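Long-range contacts in Myo-inositol dehydrogenase (Corynebacterium glutamicum, PDB 3EUW), which probably catalyses the NAD+-dependent oxidation of myo-inositol, as a member of the Gfo/Idh/MocA family of oxidoreductases: residues Leu121-Arg126 with Phe303-Glu308; Asp238-Ala243 with Ala252-Pro257. All blocks are in the same frame, centred on the assembly; numbering follows the deposited sequence.

The two contacts sit about 20 Å apart, centre to centre, one at the edge of the Rossmann sheet, the other in the mixed sheet. Contact 1 lies where strand 119-121 runs out toward helix 129-139 and meets the start of helix 307-326. Contact 2 lies at the edge of the mixed sheet within this chain, where strand 238-245 pairs with strand 248-252. Along the chain both segments of contact 2 fall between those of contact 1. Helix 169-185 touches side chains of both contacts, and Arg125 packs on Gln239 between them. No other chain of the assembly touches contact 1, whereas contact 2 lies at subunit interfaces of the tetramer.

Contact 1. Residues Leu121-Arg126 with Phe303-Glu308; sequences LGFNRR and FSPNFE
A cis peptide bond between Ser304 and Pro305 puts the proline ring against Leu121, Phe123 and Arg126, at the edge of the Rossmann fold. Here the last strand of the parallel sheet, 119-121, meets the turn that leads into helix 307-326. One backbone bond ties the two: Leu121 N donates to Pro305 O at 3.0 Å, coming from well above the carbonyl plane. Pro305 CB then lies 4.0 Å from Phe123 CD2, in the plane of the phenyl ring and at its edge. Leu121 reaches further along the turn, its CD1 3.9 Å from Phe307 CA in the first turn of the helix. Asn306 is the N-cap of that helix, and its OD1 accepts from the backbone N of Asp309. At CG of the proline ring, Arg126 runs extended from CG to NE, and the two side chains pass with opposed directions. Pro305 CG lies over one face of the guanidinium, 3.7 Å from Arg126 NE. NH2 of the same arginine forms a salt bridge with Asp180 of helix 169-185. A water links the two segments, accepting from Arg126 NH1 at 3.0 Å and lying 2.8 Å from Ser304 OG.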
ATOM      1  N   LEU A 121     -11.434 -26.322  20.936  1.00 17.91           N
ATOM      2  CA  LEU A 121     -10.107 -26.473  20.349  1.00 17.32           C
ATOM      3  C   LEU A 121      -9.502 -25.109  20.109  1.00 16.21           C
ATOM      4  O   LEU A 121     -10.174 -24.200  19.612  1.00 15.93           O
ATOM      5  CB  LEU A 121     -10.150 -27.286  19.060  1.00 16.68           C
ATOM      6  CG  LEU A 121      -9.380 -28.573  19.372  1.00 21.56           C
ATOM      7  CD1 LEU A 121     -10.334 -29.622  19.931  1.00 21.52           C
ATOM      8  CD2 LEU A 121      -8.688 -29.083  18.147  1.00 23.47           C
ATOM      9  N   GLY A 122      -8.229 -24.975  20.468  1.00 15.07           N
ATOM     10  CA  GLY A 122      -7.558 -23.691  20.351  1.00 14.24           C
ATOM     11  C   GLY A 122      -7.025 -23.252  19.006  1.00 13.93           C
ATOM     12  O   GLY A 122      -5.847 -22.901  18.908  1.00 13.87           O
ATOM     13  N   PHE A 123      -7.865 -23.279  17.970  1.00 10.78           N
ATOM     14  CA  PHE A 123      -7.429 -22.813  16.651  1.00 12.37           C
ATOM     15  C   PHE A 123      -7.607 -21.303  16.706  1.00 12.38           C
ATOM     16  O   PHE A 123      -8.585 -20.747  16.200  1.00 10.40           O
ATOM     17  CB  PHE A 123      -8.284 -23.423  15.544  1.00 11.79           C
ATOM     18  CG  PHE A 123      -7.997 -24.878  15.300  1.00 13.62           C
ATOM     19  CD1 PHE A 123      -6.734 -25.295  14.895  1.00 11.75           C
ATOM     20  CD2 PHE A 123      -8.990 -25.833  15.481  1.00 11.18           C
ATOM     21  CE1 PHE A 123      -6.466 -26.656  14.673  1.00 13.03           C
ATOM     22  CE2 PHE A 123      -8.735 -27.187  15.264  1.00 12.84           C
ATOM     23  CZ  PHE A 123      -7.472 -27.599  14.860  1.00 12.63           C
ATOM     24  N   ASN A 124      -6.639 -20.662  17.346  1.00 12.98           N
ATOM     25  CA  ASN A 124      -6.644 -19.230  17.572  1.00 13.69           C
ATOM     26  C   ASN A 124      -6.767 -18.336  16.355  1.00 12.71           C
ATOM     27  O   ASN A 124      -7.246 -17.203  16.471  1.00 13.03           O
ATOM     28  CB  ASN A 124      -5.392 -18.831  18.364  1.00 14.23           C
ATOM     29  CG  ASN A 124      -4.107 -19.154  17.622  1.00 17.80           C
ATOM     30  OD1 ASN A 124      -3.723 -20.321  17.500  1.00 18.90           O
ATOM     31  ND2 ASN A 124      -3.444 -18.122  17.108  1.00 14.97           N
ATOM     32  N   ARG A 125      -6.347 -18.818  15.192  1.00 13.83           N
ATOM     33  CA  ARG A 125      -6.418 -17.973  14.004  1.00 13.39           C
ATOM     34  C   ARG A 125      -7.844 -17.573  13.631  1.00 13.61           C
ATOM     35  O   ARG A 125      -8.046 -16.523  13.025  1.00 14.27           O
ATOM     36  CB  ARG A 125      -5.695 -18.631  12.819  1.00 14.32           C
ATOM     37  CG  ARG A 125      -4.196 -18.832  13.066  1.00 13.04           C
ATOM     38  CD  ARG A 125      -3.517 -19.574  11.922  1.00 16.70           C
ATOM     39  NE  ARG A 125      -2.172 -19.999  12.279  1.00 16.61           N
ATOM     40  CZ  ARG A 125      -1.282 -20.508  11.430  1.00 18.12           C
ATOM     41  NH1 ARG A 125      -1.579 -20.662  10.145  1.00 14.86           N
ATOM     42  NH2 ARG A 125      -0.085 -20.873  11.872  1.00 15.80           N
ATOM     43  N   ARG A 126      -8.833 -18.379  13.997  1.00 12.37           N
ATOM     44  CA  ARG A 126     -10.218 -18.011  13.690  1.00 12.78           C
ATOM     45  C   ARG A 126     -10.586 -16.739  14.443  1.00 14.20           C
ATOM     46  O   ARG A 126     -11.480 -16.002  14.030  1.00 14.82           O
ATOM     47  CB  ARG A 126     -11.203 -19.098  14.135  1.00 15.22           C
ATOM     48  CG  ARG A 126     -11.028 -20.448  13.485  1.00 13.82           C
ATOM     49  CD  ARG A 126     -12.307 -21.245  13.645  1.00 13.39           C
ATOM     50  NE  ARG A 126     -12.214 -22.566  13.042  1.00 14.11           N
ATOM     51  CZ  ARG A 126     -13.261 -23.344  12.786  1.00 14.70           C
ATOM     52  NH1 ARG A 126     -14.492 -22.933  13.087  1.00 14.07           N
ATOM     53  NH2 ARG A 126     -13.084 -24.514  12.198  1.00 13.83           N
ATOM     54  N   PHE A 303     -18.949 -25.208  22.395  1.00 27.97           N
ATOM     55  CA  PHE A 303     -17.822 -24.394  21.959  1.00 25.85           C
ATOM     56  C   PHE A 303     -17.576 -24.447  20.461  1.00 24.50           C
ATOM     57  O   PHE A 303     -18.043 -25.349  19.763  1.00 23.75           O
ATOM     58  CB  PHE A 303     -16.541 -24.847  22.665  1.00 24.67           C
ATOM     59  CG  PHE A 303     -16.549 -24.626  24.139  1.00 24.60           C
ATOM     60  CD1 PHE A 303     -16.492 -23.341  24.664  1.00 23.05           C
ATOM     61  CD2 PHE A 303     -16.599 -25.701  25.010  1.00 24.54           C
ATOM     62  CE1 PHE A 303     -16.480 -23.132  26.038  1.00 23.89           C
ATOM     63  CE2 PHE A 303     -16.590 -25.498  26.387  1.00 24.05           C
ATOM     64  CZ  PHE A 303     -16.530 -24.210  26.898  1.00 22.52           C
ATOM     65  N   SER A 304     -16.816 -23.471  19.986  1.00 23.92           N
ATOM     66  CA  SER A 304     -16.441 -23.392  18.585  1.00 24.20           C
ATOM     67  C   SER A 304     -15.129 -22.613  18.494  1.00 21.47           C
ATOM     68  O   SER A 304     -15.049 -21.478  18.943  1.00 21.84           O
ATOM     69  CB  SER A 304     -17.520 -22.671  17.774  1.00 23.57           C
ATOM     70  OG  SER A 304     -17.129 -22.599  16.416  1.00 28.25           O
ATOM     71  N   PRO A 305     -14.077 -23.230  17.949  1.00 20.85           N
ATOM     72  CA  PRO A 305     -13.990 -24.579  17.373  1.00 20.88           C
ATOM     73  C   PRO A 305     -14.294 -25.659  18.413  1.00 20.70           C
ATOM     74  O   PRO A 305     -13.953 -25.509  19.592  1.00 20.38           O
ATOM     75  CB  PRO A 305     -12.538 -24.663  16.905  1.00 19.18           C
ATOM     76  CG  PRO A 305     -12.167 -23.239  16.648  1.00 20.48           C
ATOM     77  CD  PRO A 305     -12.782 -22.542  17.827  1.00 21.25           C
ATOM     78  N   ASN A 306     -14.914 -26.746  17.967  1.00 21.13           N
ATOM     79  CA  ASN A 306     -15.249 -27.851  18.856  1.00 20.43           C
ATOM     80  C   ASN A 306     -14.326 -29.061  18.688  1.00 21.39           C
ATOM     81  O   ASN A 306     -13.401 -29.066  17.864  1.00 19.85           O
ATOM     82  CB  ASN A 306     -16.700 -28.300  18.640  1.00 20.24           C
ATOM     83  CG  ASN A 306     -16.956 -28.820  17.241  1.00 22.27           C
ATOM     84  OD1 ASN A 306     -16.150 -29.563  16.676  1.00 21.48           O
ATOM     85  ND2 ASN A 306     -18.096 -28.450  16.679  1.00 23.04           N
ATOM     86  N   PHE A 307     -14.604 -30.093  19.477  1.00 20.54           N
ATOM     87  CA  PHE A 307     -13.835 -31.322  19.447  1.00 21.02           C
ATOM     88  C   PHE A 307     -13.765 -31.862  18.021  1.00 20.41           C
ATOM     89  O   PHE A 307     -12.698 -32.238  17.537  1.00 19.96           O
ATOM     90  CB  PHE A 307     -14.499 -32.360  20.359  1.00 20.85           C
ATOM     91  CG  PHE A 307     -13.701 -33.618  20.533  1.00 19.93           C
ATOM     92  CD1 PHE A 307     -12.760 -33.725  21.551  1.00 19.51           C
ATOM     93  CD2 PHE A 307     -13.901 -34.707  19.683  1.00 19.36           C
ATOM     94  CE1 PHE A 307     -12.027 -34.903  21.727  1.00 20.53           C
ATOM     95  CE2 PHE A 307     -13.172 -35.886  19.849  1.00 17.33           C
ATOM     96  CZ  PHE A 307     -12.234 -35.985  20.873  1.00 17.71           C
ATOM     97  N   GLU A 308     -14.912 -31.885  17.357  1.00 21.58           N
ATOM     98  CA  GLU A 308     -15.022 -32.390  15.994  1.00 21.91           C
ATOM     99  C   GLU A 308     -14.110 -31.648  15.016  1.00 18.83           C
ATOM    100  O   GLU A 308     -13.556 -32.254  14.110  1.00 16.81           O
ATOM    101  CB  GLU A 308     -16.478 -32.303  15.522  1.00 24.17           C
ATOM    102  CG  GLU A 308     -16.835 -33.294  14.444  1.00 30.40           C
ATOM    103  CD  GLU A 308     -16.491 -34.719  14.841  1.00 34.83           C
ATOM    104  OE1 GLU A 308     -16.858 -35.146  15.960  1.00 38.08           O
ATOM    105  OE2 GLU A 308     -15.857 -35.417  14.027  1.00 35.77           O
TER
HETATM  106  O   HOH W   1     -15.432 -20.833  15.069  1.00 22.41           O

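Contact 2. Residues Asp238-Ala243 with Ala252-Pro257; sequences DQRLEA and ADNIRP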
ATOM      1  N   ASP A 238       4.891 -14.987   7.826  1.00 14.48           N
ATOM      2  CA  ASP A 238       3.955 -14.746   6.722  1.00 11.74           C
ATOM      3  C   ASP A 238       2.611 -15.433   6.939  1.00 11.85           C
ATOM      4  O   ASP A 238       2.526 -16.656   6.928  1.00 12.21           O
ATOM      5  CB  ASP A 238       4.598 -15.218   5.412  1.00 12.65           C
ATOM      6  CG  ASP A 238       3.963 -14.596   4.179  1.00 15.41           C
ATOM      7  OD1 ASP A 238       2.931 -13.903   4.313  1.00 17.05           O
ATOM      8  OD2 ASP A 238       4.498 -14.812   3.072  1.00 17.27           O
ATOM      9  N   GLN A 239       1.560 -14.643   7.133  1.00 10.07           N
ATOM     10  CA  GLN A 239       0.230 -15.196   7.370  1.00  9.77           C
ATOM     11  C   GLN A 239      -0.803 -14.452   6.545  1.00 10.96           C
ATOM     12  O   GLN A 239      -1.532 -13.613   7.073  1.00 11.58           O
ATOM     13  CB  GLN A 239      -0.144 -15.062   8.852  1.00  7.71           C
ATOM     14  CG  GLN A 239       0.780 -15.786   9.829  1.00 11.63           C
ATOM     15  CD  GLN A 239       0.570 -17.290   9.836  1.00 14.62           C
ATOM     16  OE1 GLN A 239       1.267 -18.032   9.143  1.00 17.79           O
ATOM     17  NE2 GLN A 239      -0.407 -17.746  10.614  1.00 13.56           N
ATOM     18  N   ARG A 240      -0.868 -14.756   5.255  1.00 10.16           N
ATOM     19  CA  ARG A 240      -1.809 -14.095   4.377  1.00 11.19           C
ATOM     20  C   ARG A 240      -2.966 -15.005   4.010  1.00 14.15           C
ATOM     21  O   ARG A 240      -2.836 -16.236   3.999  1.00 15.65           O
ATOM     22  CB  ARG A 240      -1.096 -13.609   3.112  1.00  9.55           C
ATOM     23  CG  ARG A 240      -0.193 -12.401   3.335  1.00 10.34           C
ATOM     24  CD  ARG A 240       0.576 -12.058   2.062  1.00  8.19           C
ATOM     25  NE  ARG A 240       1.656 -13.006   1.815  1.00  7.93           N
ATOM     26  CZ  ARG A 240       2.033 -13.431   0.610  1.00 10.69           C
ATOM     27  NH1 ARG A 240       1.398 -13.002  -0.476  1.00 10.87           N
ATOM     28  NH2 ARG A 240       3.069 -14.258   0.483  1.00  9.96           N
ATOM     29  N   LEU A 241      -4.101 -14.390   3.717  1.00 14.26           N
ATOM     30  CA  LEU A 241      -5.282 -15.133   3.343  1.00 14.85           C
ATOM     31  C   LEU A 241      -6.078 -14.314   2.342  1.00 15.51           C
ATOM     32  O   LEU A 241      -6.262 -13.109   2.512  1.00 15.24           O
ATOM     33  CB  LEU A 241      -6.137 -15.442   4.574  1.00 16.55           C
ATOM     34  CG  LEU A 241      -7.386 -16.289   4.309  1.00 18.98           C
ATOM     35  CD1 LEU A 241      -7.782 -17.032   5.573  1.00 20.65           C
ATOM     36  CD2 LEU A 241      -8.515 -15.412   3.812  1.00 17.90           C
ATOM     37  N   GLU A 242      -6.555 -14.985   1.306  1.00 13.68           N
ATOM     38  CA  GLU A 242      -7.324 -14.334   0.268  1.00 13.92           C
ATOM     39  C   GLU A 242      -8.577 -15.155  -0.038  1.00 13.76           C
ATOM     40  O   GLU A 242      -8.490 -16.357  -0.286  1.00 14.57           O
ATOM     41  CB  GLU A 242      -6.449 -14.218  -0.985  1.00 15.86           C
ATOM     42  CG  GLU A 242      -7.122 -13.619  -2.196  1.00 16.63           C
ATOM     43  CD  GLU A 242      -6.255 -13.711  -3.452  1.00 18.10           C
ATOM     44  OE1 GLU A 242      -5.023 -13.513  -3.364  1.00 19.56           O
ATOM     45  OE2 GLU A 242      -6.804 -13.974  -4.533  1.00 18.50           O
ATOM     46  N   ALA A 243      -9.734 -14.503  -0.004  1.00 10.48           N
ATOM     47  CA  ALA A 243     -11.001 -15.148  -0.330  1.00 10.98           C
ATOM     48  C   ALA A 243     -11.525 -14.494  -1.615  1.00 12.31           C
ATOM     49  O   ALA A 243     -11.753 -13.281  -1.669  1.00 12.98           O
ATOM     50  CB  ALA A 243     -12.003 -14.961   0.800  1.00  9.15           C
ATOM     51  N   ALA A 252      -6.322 -10.376   3.452  1.00 11.78           N
ATOM     52  CA  ALA A 252      -5.724  -9.833   4.655  1.00 15.25           C
ATOM     53  C   ALA A 252      -4.215  -9.763   4.486  1.00 14.36           C
ATOM     54  O   ALA A 252      -3.579 -10.739   4.100  1.00 12.83           O
ATOM     55  CB  ALA A 252      -6.073 -10.698   5.872  1.00 13.67           C
ATOM     56  N   ASP A 253      -3.655  -8.590   4.770  1.00 15.30           N
ATOM     57  CA  ASP A 253      -2.221  -8.370   4.670  1.00 14.09           C
ATOM     58  C   ASP A 253      -1.583  -8.833   5.961  1.00 13.27           C
ATOM     59  O   ASP A 253      -2.271  -9.207   6.919  1.00 11.28           O
ATOM     60  CB  ASP A 253      -1.893  -6.876   4.507  1.00 19.45           C
ATOM     61  CG  ASP A 253      -2.358  -6.298   3.184  1.00 24.90           C
ATOM     62  OD1 ASP A 253      -2.090  -6.908   2.125  1.00 28.45           O
ATOM     63  OD2 ASP A 253      -2.980  -5.209   3.205  1.00 28.95           O
ATOM     64  N   ASN A 254      -0.257  -8.779   5.987  1.00 11.29           N
ATOM     65  CA  ASN A 254       0.499  -9.138   7.170  1.00 11.93           C
ATOM     66  C   ASN A 254       0.513  -7.927   8.085  1.00 13.90           C
ATOM     67  O   ASN A 254       0.135  -6.833   7.673  1.00 11.90           O
ATOM     68  CB  ASN A 254       1.921  -9.531   6.790  1.00 12.97           C
ATOM     69  CG  ASN A 254       2.015 -10.975   6.330  1.00 14.87           C
ATOM     70  OD1 ASN A 254       1.595 -11.884   7.049  1.00 15.89           O
ATOM     71  ND2 ASN A 254       2.567 -11.195   5.137  1.00 10.80           N
ATOM     72  N   ILE A 255       0.945  -8.124   9.325  1.00 15.06           N
ATOM     73  CA  ILE A 255       0.994  -7.040  10.292  1.00 15.82           C
ATOM     74  C   ILE A 255       2.421  -6.719  10.705  1.00 16.88           C
ATOM     75  O   ILE A 255       3.249  -7.612  10.897  1.00 15.68           O
ATOM     76  CB  ILE A 255       0.158  -7.385  11.557  1.00 17.02           C
ATOM     77  CG1 ILE A 255      -1.298  -7.661  11.156  1.00 16.97           C
ATOM     78  CG2 ILE A 255       0.226  -6.240  12.560  1.00 13.59           C
ATOM     79  CD1 ILE A 255      -2.235  -7.942  12.342  1.00 17.17           C
ATOM     80  N   ARG A 256       2.687  -5.425  10.845  1.00 16.37           N
ATOM     81  CA  ARG A 256       3.995  -4.914  11.228  1.00 15.83           C
ATOM     82  C   ARG A 256       3.876  -4.198  12.572  1.00 14.96           C
ATOM     83  O   ARG A 256       2.781  -3.806  12.971  1.00 16.32           O
ATOM     84  CB  ARG A 256       4.493  -3.943  10.145  1.00 17.46           C
ATOM     85  CG  ARG A 256       4.747  -4.617   8.801  1.00 18.53           C
ATOM     86  CD  ARG A 256       4.829  -3.630   7.649  1.00 20.39           C
ATOM     87  NE  ARG A 256       3.502  -3.332   7.107  1.00 25.05           N
ATOM     88  CZ  ARG A 256       2.921  -2.133   7.133  1.00 26.97           C
ATOM     89  NH1 ARG A 256       3.543  -1.092   7.673  1.00 27.34           N
ATOM     90  NH2 ARG A 256       1.706  -1.978   6.616  1.00 26.22           N
ATOM     91  N   PRO A 257       5.002  -4.019  13.290  1.00 13.16           N
ATOM     92  CA  PRO A 257       4.956  -3.339  14.593  1.00 13.96           C
ATOM     93  C   PRO A 257       4.663  -1.831  14.540  1.00 15.93           C
ATOM     94  O   PRO A 257       4.195  -1.262  15.522  1.00 18.51           O
ATOM     95  CB  PRO A 257       6.331  -3.652  15.202  1.00 12.80           C
ATOM     96  CG  PRO A 257       7.225  -3.747  14.003  1.00 11.97           C
ATOM     97  CD  PRO A 257       6.367  -4.499  12.988  1.00 12.02           C
TER
HETATM   98  O   HOH W   2      -1.829 -11.339   8.546  1.00 16.80           O
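Strand 238-245 and the end of strand 248-252 pair here at the margin of the mixed sheet, and beyond that pairing the side chain of Asn254, not its backbone, bonds to the first strand where the second gives way to loop. Leu241 and Ala252 form an antiparallel hydrogen-bonded pair, with Ala252 N donating to Leu241 O at 2.9 Å. Their side chains share the face of the sheet covered by helix 129-139, where both touch Phe131. Next along, a water donates to both Gln239 O and Asp253 O, bridging backbones that no longer bond directly. Asn254 then turns its amide back to the strand. Its OD1 accepts Gln239 N at 2.8 Å, in the carbonyl plane and on a lone pair, while ND2 gives a nearly straight bond (174°) to Asp238 OD1. Within the chain this is the edge of the large, mostly antiparallel sheet of the C-terminal domain of the Gfo/Idh/MocA family; Ala252 also pairs with a strand of a second subunit, so the sheet continues across the interface. Asp238 OD1 takes two donors: Asn254 ND2 from above the carboxylate plane, 47° out of it, and Arg240 NE on the syn lone pair at 2.9 Å. Arg240 grips the carboxylate side-on, its NH2 reaching Asp238 OD2 at 3.0 Å; Arg154 and Tyr235 also bind OD2. A bend at chi3 (-75°) brings NE round toward Asp238, and Arg240 CG packs 3.5 Å from Asn254 ND2. The remaining nitrogen, Arg240 NH1, forms a salt bridge with Glu242 of a third subunit.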